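Local coordinates for Endonuclease/exonuclease/phosphatase domain-containing protein (PDB 3L1W), which is of unknown function but belongs to the endonuclease/exonuclease/phosphatase family of the DNase I-like clan and may act as a 3'-5' RNA exonuclease, at residues M1-E13 and W36-Q48. Numbering follows the deposited sequence.
Sequences MKIATYNVRVDTE and WSLCCIQEVRPNQ. With SO4 (sulfate ion), chain G.
Glu43 grips the end of strand 2-7 and the loop after it, one carboxylate oxygen to each. OE1 accepts from the backbone N of Val10 through its anti lone pair (2.9 Å), while OE2 takes Asn7 ND2 from above the carboxylate plane, although the donor keeps it within its own amide plane (3.0 Å). The long, extended side chain suits a place where one acid must span two donors, and these bonds fix its rotation. Asn7 OD1 meanwhile accepts from Arg9 N in an Asx turn that bends the chain out of the strand, and Asn7 ND2 also serves Asp166. In this family a Glu and an Asn at these two strand ends usually belong to the metal-binding catalytic site, which is consistent with such a role here, though no metal is bound between the two segments.

At the other end Ala4 lays its methyl over the face of the Trp36 indole, CB 3.5 Å from the centroid of the five-membered ring, a CH-pi contact for which a small side chain is well suited. Trp36 NE1 is satisfied by Glu246. Past the strands, Gln48 OE1 is held on opposite faces of its amide by Asp11 N (3.0 Å) and Arg45 N (2.8 Å), as its NE2 reaches Arg9 O; Asn47 ND2 adds a bond to Asp11 OD2 (2.9 Å).

Strands 2-7 and 38-44 run parallel, 12° apart, joined through helix 20-34 as a beta-alpha-beta crossover. That helix covers the Tyr6 and Trp36 face, strand 126-132 meets Cys40 on the other, and strands 245-251 and 73-78 flank the pair within the sheet.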
HETATM    1  N   MSE A   1      -4.000  14.568   4.755  1.00 18.46           N
HETATM    2  CA  MSE A   1      -4.666  13.551   5.558  1.00 18.82           C
HETATM    3  C   MSE A   1      -5.061  12.389   4.660  1.00 20.25           C
HETATM    4  O   MSE A   1      -5.598  12.599   3.570  1.00 18.59           O
HETATM    5  CB  MSE A   1      -5.914  14.127   6.240  1.00 16.91           C
HETATM    6  CG  MSE A   1      -6.703  13.103   7.041  1.00 16.86           C
HETATM    7 SE   MSE A   1      -8.181  13.862   8.068  0.60 22.55          SE
HETATM    8  CE  MSE A   1      -9.191  14.639   6.606  1.00 23.74           C
ATOM      9  N   LYS A   2      -4.792  11.169   5.116  1.00 18.35           N
ATOM     10  CA  LYS A   2      -5.255   9.980   4.423  1.00 15.33           C
ATOM     11  C   LYS A   2      -6.541   9.433   5.039  1.00 15.69           C
ATOM     12  O   LYS A   2      -6.660   9.295   6.260  1.00 17.26           O
ATOM     13  CB  LYS A   2      -4.161   8.903   4.376  1.00 21.08           C
ATOM     14  CG  LYS A   2      -2.955   9.343   3.552  1.00 30.69           C
ATOM     15  CD  LYS A   2      -2.082   8.177   3.106  1.00 44.92           C
ATOM     16  CE  LYS A   2      -2.681   7.449   1.905  1.00 49.38           C
ATOM     17  NZ  LYS A   2      -1.669   6.598   1.194  1.00 53.63           N
ATOM     18  N   ILE A   3      -7.502   9.152   4.172  1.00 14.88           N
ATOM     19  CA  ILE A   3      -8.815   8.685   4.581  1.00 15.63           C
ATOM     20  C   ILE A   3      -9.195   7.523   3.683  1.00 16.73           C
ATOM     21  O   ILE A   3      -8.688   7.397   2.567  1.00 16.19           O
ATOM     22  CB  ILE A   3      -9.869   9.795   4.416  1.00 18.05           C
ATOM     23  CG1 ILE A   3      -9.978  10.209   2.936  1.00 16.60           C
ATOM     24  CG2 ILE A   3      -9.508  11.008   5.296  1.00 15.69           C
ATOM     25  CD1 ILE A   3     -10.999  11.300   2.645  1.00 18.16           C
ATOM     26  N   ALA A   4     -10.101   6.673   4.145  1.00 12.93           N
ATOM     27  CA  ALA A   4     -10.486   5.519   3.330  1.00 11.90           C
ATOM     28  C   ALA A   4     -11.906   5.081   3.635  1.00 15.37           C
ATOM     29  O   ALA A   4     -12.480   5.444   4.664  1.00 15.47           O
ATOM     30  CB  ALA A   4      -9.530   4.359   3.584  1.00 14.30           C
ATOM     31  N   THR A   5     -12.466   4.294   2.727  1.00 14.37           N
ATOM     32  CA  THR A   5     -13.725   3.617   2.978  1.00 15.21           C
ATOM     33  C   THR A   5     -13.539   2.150   2.586  1.00 17.18           C
ATOM     34  O   THR A   5     -12.835   1.835   1.628  1.00 14.73           O
ATOM     35  CB  THR A   5     -14.905   4.283   2.228  1.00 12.90           C
ATOM     36  OG1 THR A   5     -16.111   3.539   2.458  1.00 14.13           O
ATOM     37  CG2 THR A   5     -14.637   4.355   0.723  1.00 16.74           C
ATOM     38  N   TYR A   6     -14.154   1.248   3.342  1.00 12.09           N
ATOM     39  CA  TYR A   6     -13.940  -0.179   3.110  1.00 11.97           C
ATOM     40  C   TYR A   6     -15.181  -0.942   3.543  1.00 13.58           C
ATOM     41  O   TYR A   6     -15.538  -0.957   4.732  1.00 13.78           O
ATOM     42  CB  TYR A   6     -12.722  -0.631   3.923  1.00 13.05           C
ATOM     43  CG  TYR A   6     -12.141  -1.999   3.604  1.00 12.77           C
ATOM     44  CD1 TYR A   6     -12.445  -2.670   2.418  1.00 13.66           C
ATOM     45  CD2 TYR A   6     -11.254  -2.609   4.492  1.00 14.69           C
ATOM     46  CE1 TYR A   6     -11.880  -3.910   2.134  1.00 14.34           C
ATOM     47  CE2 TYR A   6     -10.689  -3.837   4.216  1.00 13.83           C
ATOM     48  CZ  TYR A   6     -11.003  -4.489   3.043  1.00 13.69           C
ATOM     49  OH  TYR A   6     -10.429  -5.725   2.799  1.00 15.31           O
ATOM     50  N   ASN A   7     -15.859  -1.540   2.571  1.00 13.12           N
ATOM     51  CA  ASN A   7     -16.945  -2.454   2.852  1.00 12.29           C
ATOM     52  C   ASN A   7     -16.300  -3.806   3.089  1.00 15.64           C
ATOM     53  O   ASN A   7     -15.727  -4.394   2.159  1.00 15.23           O
ATOM     54  CB  ASN A   7     -17.914  -2.498   1.662  1.00 15.66           C
ATOM     55  CG  ASN A   7     -19.076  -3.451   1.883  1.00 14.99           C
ATOM     56  OD1 ASN A   7     -18.925  -4.507   2.489  1.00 14.76           O
ATOM     57  ND2 ASN A   7     -20.246  -3.082   1.380  1.00 16.08           N
ATOM     58  N   VAL A   8     -16.378  -4.287   4.336  1.00 14.33           N
ATOM     59  CA  VAL A   8     -15.601  -5.458   4.738  1.00 14.66           C
ATOM     60  C   VAL A   8     -16.329  -6.780   4.595  1.00 15.79           C
ATOM     61  O   VAL A   8     -15.776  -7.819   4.973  1.00 17.04           O
ATOM     62  CB  VAL A   8     -15.031  -5.319   6.176  1.00 14.57           C
ATOM     63  CG1 VAL A   8     -14.104  -4.104   6.265  1.00 14.63           C
ATOM     64  CG2 VAL A   8     -16.159  -5.256   7.217  1.00 15.74           C
ATOM     65  N   ARG A   9     -17.542  -6.729   4.028  1.00 14.53           N
ATOM     66  CA  ARG A   9     -18.413  -7.900   3.813  1.00 16.91           C
ATOM     67  C   ARG A   9     -19.006  -8.475   5.103  1.00 20.09           C
ATOM     68  O   ARG A   9     -18.289  -8.953   5.993  1.00 17.38           O
ATOM     69  CB  ARG A   9     -17.705  -8.985   2.984  1.00 15.20           C
ATOM     70  CG  ARG A   9     -18.473 -10.312   2.870  1.00 16.24           C
ATOM     71  CD  ARG A   9     -19.738 -10.217   2.025  1.00 16.43           C
ATOM     72  NE  ARG A   9     -20.235 -11.567   1.733  1.00 19.35           N
ATOM     73  CZ  ARG A   9     -21.339 -11.835   1.047  1.00 22.64           C
ATOM     74  NH1 ARG A   9     -22.085 -10.848   0.572  1.00 26.51           N
ATOM     75  NH2 ARG A   9     -21.697 -13.104   0.833  1.00 22.28           N
ATOM     76  N   VAL A  10     -20.328  -8.428   5.190  1.00 15.17           N
ATOM     77  CA  VAL A  10     -21.031  -8.856   6.391  1.00 15.25           C
ATOM     78  C   VAL A  10     -20.697 -10.323   6.682  1.00 19.55           C
ATOM     79  O   VAL A  10     -20.518 -11.121   5.764  1.00 20.37           O
ATOM     80  CB  VAL A  10     -22.562  -8.656   6.236  1.00 19.35           C
ATOM     81  CG1 VAL A  10     -23.143  -9.649   5.238  1.00 22.32           C
ATOM     82  CG2 VAL A  10     -23.267  -8.770   7.580  1.00 22.73           C
ATOM     83  N   ASP A  11     -20.586 -10.664   7.961  1.00 18.53           N
ATOM     84  CA  ASP A  11     -20.384 -12.049   8.362  1.00 19.91           C
ATOM     85  C   ASP A  11     -21.617 -12.851   7.957  1.00 23.03           C
ATOM     86  O   ASP A  11     -22.727 -12.565   8.411  1.00 23.84           O
ATOM     87  CB  ASP A  11     -20.175 -12.113   9.876  1.00 21.20           C
ATOM     88  CG  ASP A  11     -19.765 -13.494  10.364  1.00 26.09           C
ATOM     89  OD1 ASP A  11     -19.397 -14.353   9.536  1.00 22.26           O
ATOM     90  OD2 ASP A  11     -19.798 -13.707  11.598  1.00 27.41           O
ATOM     91  N   THR A  12     -21.425 -13.834   7.083  1.00 20.98           N
ATOM     92  CA  THR A  12     -22.526 -14.681   6.640  1.00 22.32           C
ATOM     93  C   THR A  12     -22.043 -16.091   6.318  1.00 29.13           C
ATOM     94  O   THR A  12     -20.964 -16.279   5.755  1.00 28.12           O
ATOM     95  CB  THR A  12     -23.239 -14.089   5.409  1.00 26.07           C
ATOM     96  OG1 THR A  12     -24.236 -15.006   4.949  1.00 28.93           O
ATOM     97  CG2 THR A  12     -22.249 -13.820   4.278  1.00 25.82           C
ATOM     98  N   GLU A  13     -22.847 -17.086   6.669  1.00 31.27           N
ATOM     99  CA  GLU A  13     -22.455 -18.468   6.423  1.00 31.36           C
ATOM    100  C   GLU A  13     -22.478 -18.784   4.936  1.00 27.50           C
ATOM    101  O   GLU A  13     -21.919 -19.786   4.499  1.00 30.15           O
ATOM    102  CB  GLU A  13     -23.324 -19.438   7.227  1.00 41.55           C
ATOM    103  CG  GLU A  13     -23.010 -19.412   8.712  1.00 47.68           C
ATOM    104  CD  GLU A  13     -23.807 -20.421   9.503  1.00 64.05           C
ATOM    105  OE1 GLU A  13     -24.648 -21.122   8.901  1.00 71.88           O
ATOM    106  OE2 GLU A  13     -23.592 -20.512  10.731  1.00 69.20           O
ATOM    107  N   TRP A  36      -4.553   4.781   7.977  1.00 15.30           N
ATOM    108  CA  TRP A  36      -5.132   6.082   7.635  1.00 18.58           C
ATOM    109  C   TRP A  36      -5.481   6.889   8.885  1.00 14.99           C
ATOM    110  O   TRP A  36      -5.491   6.345   9.993  1.00 16.55           O
ATOM    111  CB  TRP A  36      -6.412   5.882   6.821  1.00 17.45           C
ATOM    112  CG  TRP A  36      -6.311   4.887   5.687  1.00 15.04           C
ATOM    113  CD1 TRP A  36      -5.737   5.085   4.457  1.00 16.94           C
ATOM    114  CD2 TRP A  36      -6.847   3.558   5.667  1.00 15.02           C
ATOM    115  NE1 TRP A  36      -5.870   3.945   3.685  1.00 14.86           N
ATOM    116  CE2 TRP A  36      -6.549   2.999   4.407  1.00 16.01           C
ATOM    117  CE3 TRP A  36      -7.536   2.777   6.603  1.00 14.87           C
ATOM    118  CZ2 TRP A  36      -6.923   1.704   4.055  1.00 15.83           C
ATOM    119  CZ3 TRP A  36      -7.912   1.497   6.254  1.00 16.50           C
ATOM    120  CH2 TRP A  36      -7.610   0.972   4.988  1.00 18.28           C
ATOM    121  N   SER A  37      -5.757   8.185   8.714  1.00 13.27           N
ATOM    122  CA  SER A  37      -6.330   8.969   9.811  1.00 14.19           C
ATOM    123  C   SER A  37      -7.683   8.424  10.218  1.00 13.95           C
ATOM    124  O   SER A  37      -8.010   8.374  11.413  1.00 16.34           O
ATOM    125  CB  SER A  37      -6.506  10.442   9.423  1.00 13.84           C
ATOM    126  OG  SER A  37      -5.285  11.152   9.471  1.00 18.30           O
ATOM    127  N   LEU A  38      -8.485   8.030   9.230  1.00 13.01           N
ATOM    128  CA  LEU A  38      -9.810   7.503   9.518  1.00 14.01           C
ATOM    129  C   LEU A  38     -10.286   6.631   8.370  1.00 17.58           C
ATOM    130  O   LEU A  38      -9.828   6.789   7.235  1.00 16.49           O
ATOM    131  CB  LEU A  38     -10.811   8.638   9.768  1.00 17.92           C
ATOM    132  CG  LEU A  38     -11.055   9.580   8.595  1.00 19.48           C
ATOM    133  CD1 LEU A  38     -12.250   9.086   7.783  1.00 20.91           C
ATOM    134  CD2 LEU A  38     -11.319  10.994   9.099  1.00 22.29           C
ATOM    135  N   CYS A  39     -11.199   5.709   8.677  1.00 13.04           N
ATOM    136  CA  CYS A  39     -11.735   4.798   7.673  1.00 14.77           C
ATOM    137  C   CYS A  39     -13.209   4.575   7.952  1.00 15.61           C
ATOM    138  O   CYS A  39     -13.580   4.182   9.059  1.00 16.93           O
ATOM    139  CB  CYS A  39     -10.994   3.449   7.722  1.00 15.78           C
ATOM    140  SG  CYS A  39     -11.416   2.306   6.351  1.00 19.58           S
ATOM    141  N   CYS A  40     -14.055   4.811   6.952  1.00 14.09           N
ATOM    142  CA  CYS A  40     -15.455   4.409   7.056  1.00 14.22           C
ATOM    143  C   CYS A  40     -15.558   2.929   6.717  1.00 16.23           C
ATOM    144  O   CYS A  40     -14.966   2.466   5.743  1.00 15.02           O
ATOM    145  CB  CYS A  40     -16.329   5.227   6.103  1.00 14.43           C
ATOM    146  SG  CYS A  40     -16.581   6.937   6.656  1.00 16.98           S
ATOM    147  N   ILE A  41     -16.306   2.191   7.532  1.00 13.72           N
ATOM    148  CA  ILE A  41     -16.467   0.759   7.366  1.00 12.36           C
ATOM    149  C   ILE A  41     -17.935   0.450   7.149  1.00 13.32           C
ATOM    150  O   ILE A  41     -18.787   0.974   7.869  1.00 14.25           O
ATOM    151  CB  ILE A  41     -16.026   0.019   8.648  1.00 13.04           C
ATOM    152  CG1 ILE A  41     -14.524   0.203   8.893  1.00 13.16           C
ATOM    153  CG2 ILE A  41     -16.349  -1.486   8.563  1.00 13.56           C
ATOM    154  CD1 ILE A  41     -13.651  -0.467   7.826  1.00 16.77           C
ATOM    155  N   GLN A  42     -18.244  -0.394   6.163  1.00 13.91           N
ATOM    156  CA  GLN A  42     -19.606  -0.900   5.997  1.00 16.75           C
ATOM    157  C   GLN A  42     -19.681  -2.407   6.236  1.00 16.09           C
ATOM    158  O   GLN A  42     -18.686  -3.119   6.076  1.00 15.15           O
ATOM    159  CB  GLN A  42     -20.172  -0.584   4.606  1.00 13.70           C
ATOM    160  CG  GLN A  42     -20.156   0.892   4.229  1.00 14.75           C
ATOM    161  CD  GLN A  42     -18.774   1.328   3.780  1.00 14.79           C
ATOM    162  OE1 GLN A  42     -18.087   0.596   3.067  1.00 13.68           O
ATOM    163  NE2 GLN A  42     -18.363   2.523   4.184  1.00 13.43           N
ATOM    164  N   GLU A  43     -20.875  -2.862   6.611  1.00 16.45           N
ATOM    165  CA  GLU A  43     -21.230  -4.286   6.740  1.00 17.56           C
ATOM    166  C   GLU A  43     -20.557  -4.991   7.913  1.00 15.97           C
ATOM    167  O   GLU A  43     -19.860  -5.984   7.735  1.00 16.42           O
ATOM    168  CB  GLU A  43     -20.983  -5.047   5.432  1.00 16.76           C
ATOM    169  CG  GLU A  43     -21.836  -4.538   4.273  1.00 16.04           C
ATOM    170  CD  GLU A  43     -21.970  -5.532   3.129  1.00 18.56           C
ATOM    171  OE1 GLU A  43     -21.765  -6.738   3.350  1.00 18.07           O
ATOM    172  OE2 GLU A  43     -22.315  -5.107   2.001  1.00 17.15           O
ATOM    173  N   VAL A  44     -20.770  -4.472   9.115  1.00 17.53           N
ATOM    174  CA  VAL A  44     -20.226  -5.107  10.305  1.00 17.52           C
ATOM    175  C   VAL A  44     -21.318  -5.430  11.324  1.00 17.43           C
ATOM    176  O   VAL A  44     -21.966  -4.536  11.876  1.00 19.17           O
ATOM    177  CB  VAL A  44     -19.102  -4.260  10.950  1.00 16.68           C
ATOM    178  CG1 VAL A  44     -17.851  -4.329  10.084  1.00 15.06           C
ATOM    179  CG2 VAL A  44     -19.546  -2.799  11.152  1.00 17.84           C
ATOM    180  N   ARG A  45     -21.515  -6.721  11.555  1.00 17.93           N
ATOM    181  CA  ARG A  45     -22.352  -7.181  12.648  1.00 17.19           C
ATOM    182  C   ARG A  45     -21.580  -6.987  13.952  1.00 19.81           C
ATOM    183  O   ARG A  45     -20.385  -6.659  13.929  1.00 17.48           O
ATOM    184  CB  ARG A  45     -22.740  -8.642  12.415  1.00 20.53           C
ATOM    185  CG  ARG A  45     -23.663  -8.812  11.202  1.00 24.69           C
ATOM    186  CD  ARG A  45     -24.104 -10.259  10.994  1.00 27.41           C
ATOM    187  NE  ARG A  45     -24.692 -10.809  12.207  1.00 34.61           N
ATOM    188  CZ  ARG A  45     -25.879 -10.454  12.692  1.00 54.70           C
ATOM    189  NH1 ARG A  45     -26.331 -11.006  13.811  1.00 59.95           N
ATOM    190  NH2 ARG A  45     -26.616  -9.547  12.063  1.00 59.45           N
ATOM    191  N   PRO A  46     -22.253  -7.156  15.099  1.00 19.16           N
ATOM    192  CA  PRO A  46     -21.583  -6.829  16.365  1.00 17.04           C
ATOM    193  C   PRO A  46     -20.268  -7.564  16.585  1.00 20.13           C
ATOM    194  O   PRO A  46     -19.321  -6.973  17.118  1.00 21.20           O
ATOM    195  CB  PRO A  46     -22.618  -7.238  17.415  1.00 19.79           C
ATOM    196  CG  PRO A  46     -23.929  -6.997  16.722  1.00 21.29           C
ATOM    197  CD  PRO A  46     -23.697  -7.413  15.286  1.00 19.60           C
ATOM    198  N   ASN A  47     -20.194  -8.831  16.187  1.00 19.72           N
ATOM    199  CA  ASN A  47     -18.946  -9.564  16.341  1.00 20.42           C
ATOM    200  C   ASN A  47     -17.808  -8.960  15.522  1.00 20.99           C
ATOM    201  O   ASN A  47     -16.658  -8.941  15.955  1.00 19.39           O
ATOM    202  CB  ASN A  47     -19.133 -11.050  16.017  1.00 19.19           C
ATOM    203  CG  ASN A  47     -19.465 -11.299  14.561  1.00 23.82           C
ATOM    204  OD1 ASN A  47     -20.317 -10.625  13.980  1.00 25.47           O
ATOM    205  ND2 ASN A  47     -18.788 -12.264  13.962  1.00 25.70           N
ATOM    206  N   GLN A  48     -18.132  -8.454  14.338  1.00 18.75           N
ATOM    207  CA  GLN A  48     -17.138  -7.816  13.480  1.00 16.63           C
ATOM    208  C   GLN A  48     -16.678  -6.487  14.082  1.00 18.61           C
ATOM    209  O   GLN A  48     -15.503  -6.141  14.021  1.00 16.20           O
ATOM    210  CB  GLN A  48     -17.718  -7.598  12.081  1.00 16.78           C
ATOM    211  CG  GLN A  48     -18.126  -8.905  11.416  1.00 14.75           C
ATOM    212  CD  GLN A  48     -18.792  -8.686  10.067  1.00 16.63           C
ATOM    213  OE1 GLN A  48     -20.014  -8.558   9.987  1.00 18.22           O
ATOM    214  NE2 GLN A  48     -17.991  -8.643   9.002  1.00 18.52           N
TER
HETATM  215  S   SO4 G 258      -2.268  10.279   7.638  0.90 31.00           S
HETATM  216  O1  SO4 G 258      -2.348   8.823   7.778  0.90 31.69           O
HETATM  217  O2  SO4 G 258      -1.561  10.808   8.799  0.90 31.10           O
HETATM  218  O3  SO4 G 258      -1.536  10.614   6.422  0.90 31.63           O
HETATM  219  O4  SO4 G 258      -3.613  10.849   7.593  0.90 23.44           O
HETATM  220  O   HOH W   1     -16.682   1.336   0.854  1.00 16.43           O
HETATM  221  O   HOH W   2     -22.666  -8.232   1.382  1.00 23.19           O
HETATM  222  O   HOH W   3     -22.381 -12.289  13.023  1.00 33.92           O